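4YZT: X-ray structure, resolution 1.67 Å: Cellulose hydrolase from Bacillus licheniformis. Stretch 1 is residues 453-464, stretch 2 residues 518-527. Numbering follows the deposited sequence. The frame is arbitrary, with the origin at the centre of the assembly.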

# COMPACT_ATOMS: atom_id res chain seq x y z
N LYS A 453 19.79 -4.09 18.45
CA LYS A 453 20.11 -5.10 17.47
C LYS A 453 20.20 -6.46 18.12
O LYS A 453 20.86 -6.62 19.16
CB LYS A 453 21.42 -4.76 16.76
CG LYS A 453 21.83 -5.76 15.68
CD LYS A 453 23.18 -5.38 15.09
CE LYS A 453 23.50 -6.26 13.88
NZ LYS A 453 24.84 -5.96 13.30
N ILE A 454 19.53 -7.44 17.53
CA ILE A 454 19.59 -8.83 17.96
C ILE A 454 20.13 -9.67 16.80
O ILE A 454 19.37 -10.11 15.94
CB ILE A 454 18.20 -9.33 18.41
CG1 ILE A 454 17.68 -8.44 19.55
CG2 ILE A 454 18.26 -10.79 18.82
CD1 ILE A 454 16.16 -8.31 19.62
N PRO A 455 21.46 -9.88 16.75
CA PRO A 455 22.05 -10.68 15.67
C PRO A 455 21.44 -12.08 15.61
O PRO A 455 21.20 -12.70 16.65
CB PRO A 455 23.54 -10.75 16.05
CG PRO A 455 23.75 -9.52 16.88
CD PRO A 455 22.48 -9.35 17.67
N ALA A 456 21.15 -12.56 14.41
CA ALA A 456 20.49 -13.84 14.26
C ALA A 456 20.95 -14.58 13.01
O ALA A 456 21.41 -13.97 12.04
CB ALA A 456 18.97 -13.64 14.23
N SER A 457 20.85 -15.91 13.05
CA SER A 457 20.89 -16.75 11.86
C SER A 457 19.50 -17.32 11.71
O SER A 457 19.17 -18.31 12.36
CB SER A 457 21.91 -17.88 11.98
OG SER A 457 23.20 -17.41 12.33
N LEU A 458 18.68 -16.71 10.87
CA LEU A 458 17.28 -17.12 10.78
C LEU A 458 17.08 -18.43 9.99
O LEU A 458 16.02 -19.05 10.05
CB LEU A 458 16.44 -15.99 10.16
CG LEU A 458 16.34 -14.75 11.07
CD1 LEU A 458 15.64 -13.60 10.35
CD2 LEU A 458 15.61 -15.08 12.38
N ASN A 459 18.12 -18.82 9.26
CA ASN A 459 18.17 -20.12 8.60
C ASN A 459 16.95 -20.40 7.74
O ASN A 459 16.41 -21.50 7.76
CB ASN A 459 18.34 -21.24 9.64
CG ASN A 459 19.67 -21.17 10.37
OD1 ASN A 459 20.66 -20.67 9.83
ND2 ASN A 459 19.71 -21.69 11.60
N GLY A 460 16.53 -19.41 6.97
CA GLY A 460 15.44 -19.59 6.03
C GLY A 460 14.10 -19.10 6.52
O GLY A 460 13.16 -18.94 5.74
N THR A 461 14.00 -18.86 7.83
CA THR A 461 12.75 -18.35 8.38
C THR A 461 12.65 -16.84 8.17
O THR A 461 13.64 -16.19 7.86
CB THR A 461 12.60 -18.68 9.88
OG1 THR A 461 13.54 -17.93 10.65
CG2 THR A 461 12.79 -20.16 10.14
N LYS A 462 11.44 -16.30 8.34
CA LYS A 462 11.18 -14.88 8.13
C LYS A 462 10.40 -14.32 9.28
O LYS A 462 9.54 -15.00 9.86
CB LYS A 462 10.41 -14.64 6.82
CG LYS A 462 11.02 -15.28 5.58
CD LYS A 462 10.02 -15.28 4.45
CE LYS A 462 10.63 -15.80 3.16
NZ LYS A 462 9.62 -15.77 2.06
N LEU A 463 10.66 -13.06 9.62
CA LEU A 463 9.93 -12.43 10.72
C LEU A 463 8.46 -12.20 10.35
O LEU A 463 8.16 -11.71 9.26
CB LEU A 463 10.58 -11.10 11.10
CG LEU A 463 9.93 -10.33 12.24
CD1 LEU A 463 9.96 -11.14 13.54
CD2 LEU A 463 10.63 -8.99 12.40
N ALA A 464 7.56 -12.57 11.26
CA ALA A 464 6.13 -12.39 11.06
C ALA A 464 5.56 -11.27 11.94
O ALA A 464 4.97 -10.30 11.45
CB ALA A 464 5.41 -13.68 11.33
N THR A 518 8.79 -12.22 22.17
CA THR A 518 8.68 -13.40 21.33
C THR A 518 8.62 -12.97 19.87
O THR A 518 7.64 -12.36 19.42
CB THR A 518 7.45 -14.25 21.68
OG1 THR A 518 7.49 -14.65 23.06
CG2 THR A 518 7.39 -15.50 20.80
N PHE A 519 9.69 -13.28 19.13
CA PHE A 519 9.75 -13.00 17.70
C PHE A 519 9.14 -14.17 16.95
O PHE A 519 9.79 -15.20 16.78
CB PHE A 519 11.19 -12.74 17.26
CG PHE A 519 11.76 -11.45 17.78
CD1 PHE A 519 12.27 -11.37 19.06
CD2 PHE A 519 11.75 -10.30 16.99
CE1 PHE A 519 12.77 -10.18 19.56
CE2 PHE A 519 12.25 -9.11 17.48
CZ PHE A 519 12.77 -9.05 18.77
N GLU A 520 7.88 -14.02 16.51
CA GLU A 520 7.18 -15.10 15.82
C GLU A 520 7.55 -15.06 14.35
O GLU A 520 7.53 -14.00 13.71
CB GLU A 520 5.67 -14.99 16.03
CG GLU A 520 5.23 -15.07 17.48
CD GLU A 520 3.72 -14.99 17.68
OE1 GLU A 520 2.96 -14.89 16.68
OE2 GLU A 520 3.29 -15.04 18.84
N LEU A 521 7.91 -16.22 13.82
CA LEU A 521 8.44 -16.33 12.47
C LEU A 521 7.51 -17.08 11.52
O LEU A 521 6.54 -17.71 11.94
CB LEU A 521 9.80 -17.05 12.52
CG LEU A 521 10.80 -16.40 13.48
CD1 LEU A 521 11.98 -17.33 13.80
CD2 LEU A 521 11.30 -15.10 12.89
N TRP A 522 7.83 -17.00 10.23
CA TRP A 522 7.33 -17.93 9.23
C TRP A 522 8.40 -19.01 9.04
O TRP A 522 9.56 -18.67 8.90
CB TRP A 522 7.05 -17.22 7.90
CG TRP A 522 6.05 -16.07 7.96
CD1 TRP A 522 6.28 -14.75 7.69
CD2 TRP A 522 4.65 -16.17 8.29
NE1 TRP A 522 5.12 -14.02 7.83
CE2 TRP A 522 4.11 -14.87 8.20
CE3 TRP A 522 3.81 -17.23 8.65
CZ2 TRP A 522 2.76 -14.61 8.46
CZ3 TRP A 522 2.48 -16.96 8.91
CH2 TRP A 522 1.97 -15.66 8.82
N PRO A 523 8.02 -20.30 9.01
CA PRO A 523 6.66 -20.86 9.06
C PRO A 523 6.01 -20.73 10.43
O PRO A 523 6.70 -20.73 11.46
CB PRO A 523 6.87 -22.33 8.71
CG PRO A 523 8.26 -22.63 9.18
CD PRO A 523 9.04 -21.36 8.94
N LYS A 524 4.69 -20.62 10.41
CA LYS A 524 3.85 -20.52 11.61
C LYS A 524 4.25 -21.53 12.67
O LYS A 524 4.33 -22.72 12.39
CB LYS A 524 2.38 -20.73 11.24
CG LYS A 524 1.39 -20.61 12.39
CD LYS A 524 1.34 -19.19 12.91
CE LYS A 524 0.21 -19.01 13.91
NZ LYS A 524 0.24 -17.65 14.52
N GLY A 525 4.51 -21.05 13.88
CA GLY A 525 4.85 -21.93 14.98
C GLY A 525 6.33 -21.93 15.31
O GLY A 525 6.73 -22.41 16.38
N VAL A 526 7.16 -21.41 14.41
CA VAL A 526 8.58 -21.21 14.73
C VAL A 526 8.76 -19.81 15.31
O VAL A 526 8.18 -18.83 14.83
CB VAL A 526 9.49 -21.40 13.50
CG1 VAL A 526 10.96 -21.15 13.86
CG2 VAL A 526 9.35 -22.81 12.94
N GLU A 527 9.56 -19.70 16.37
CA GLU A 527 9.74 -18.40 17.01
C GLU A 527 11.09 -18.33 17.70
O GLU A 527 11.77 -19.36 17.88
CB GLU A 527 8.62 -18.13 18.01
CG GLU A 527 8.44 -19.19 19.07
CD GLU A 527 7.21 -18.96 19.95
OE1 GLU A 527 7.32 -19.17 21.18
OE2 GLU A 527 6.13 -18.58 19.43

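What fills the apolar centre of the contact? Leu521 does much of it: its CD2 lies 4.2 Å from CD1 of Leu463 and 4.3 Å from CD2 of Leu458. Leu463 points away at its CA-to-CB bond, yet its t,p rotamer brings the end of the chain back, so that CD1 also sits 4.0 Å from CD2 of Phe519, at the ring edge. Beyond it, Ile454 CD1 reaches Phe519 CZ at 3.6 Å. All five residues are buried, as suits hydrocarbon side chains.

How does Trp522 pack? Ala464 CB lies over one face of the indole, 3.7 Å from the centroid of the five-membered ring of Trp522, a CH-pi contact. The CA-to-CB bond of Ala464 points toward stretch 2, so its methyl meets the ring, 18° off the ring normal.

What ties the backbones together? Lys462 and Trp522 form an antiparallel pair joined by two hydrogen bonds, Lys462 N to Trp522 O at 3.1 Å and Trp522 N to Lys462 O at 2.7 Å. Ala464 N adds a hydrogen bond to Glu520 O at 2.8 Å.

How does the polar edge close? Thr461 OG1 donates to Leu458 O at 2.8 Å, satisfying the buried hydroxyl within its turn, while Thr461 CG2 lies 4.1 Å from Pro523 CD. The end of Lys462 leads away, and its NZ is hydrogen-bonded elsewhere in the structure.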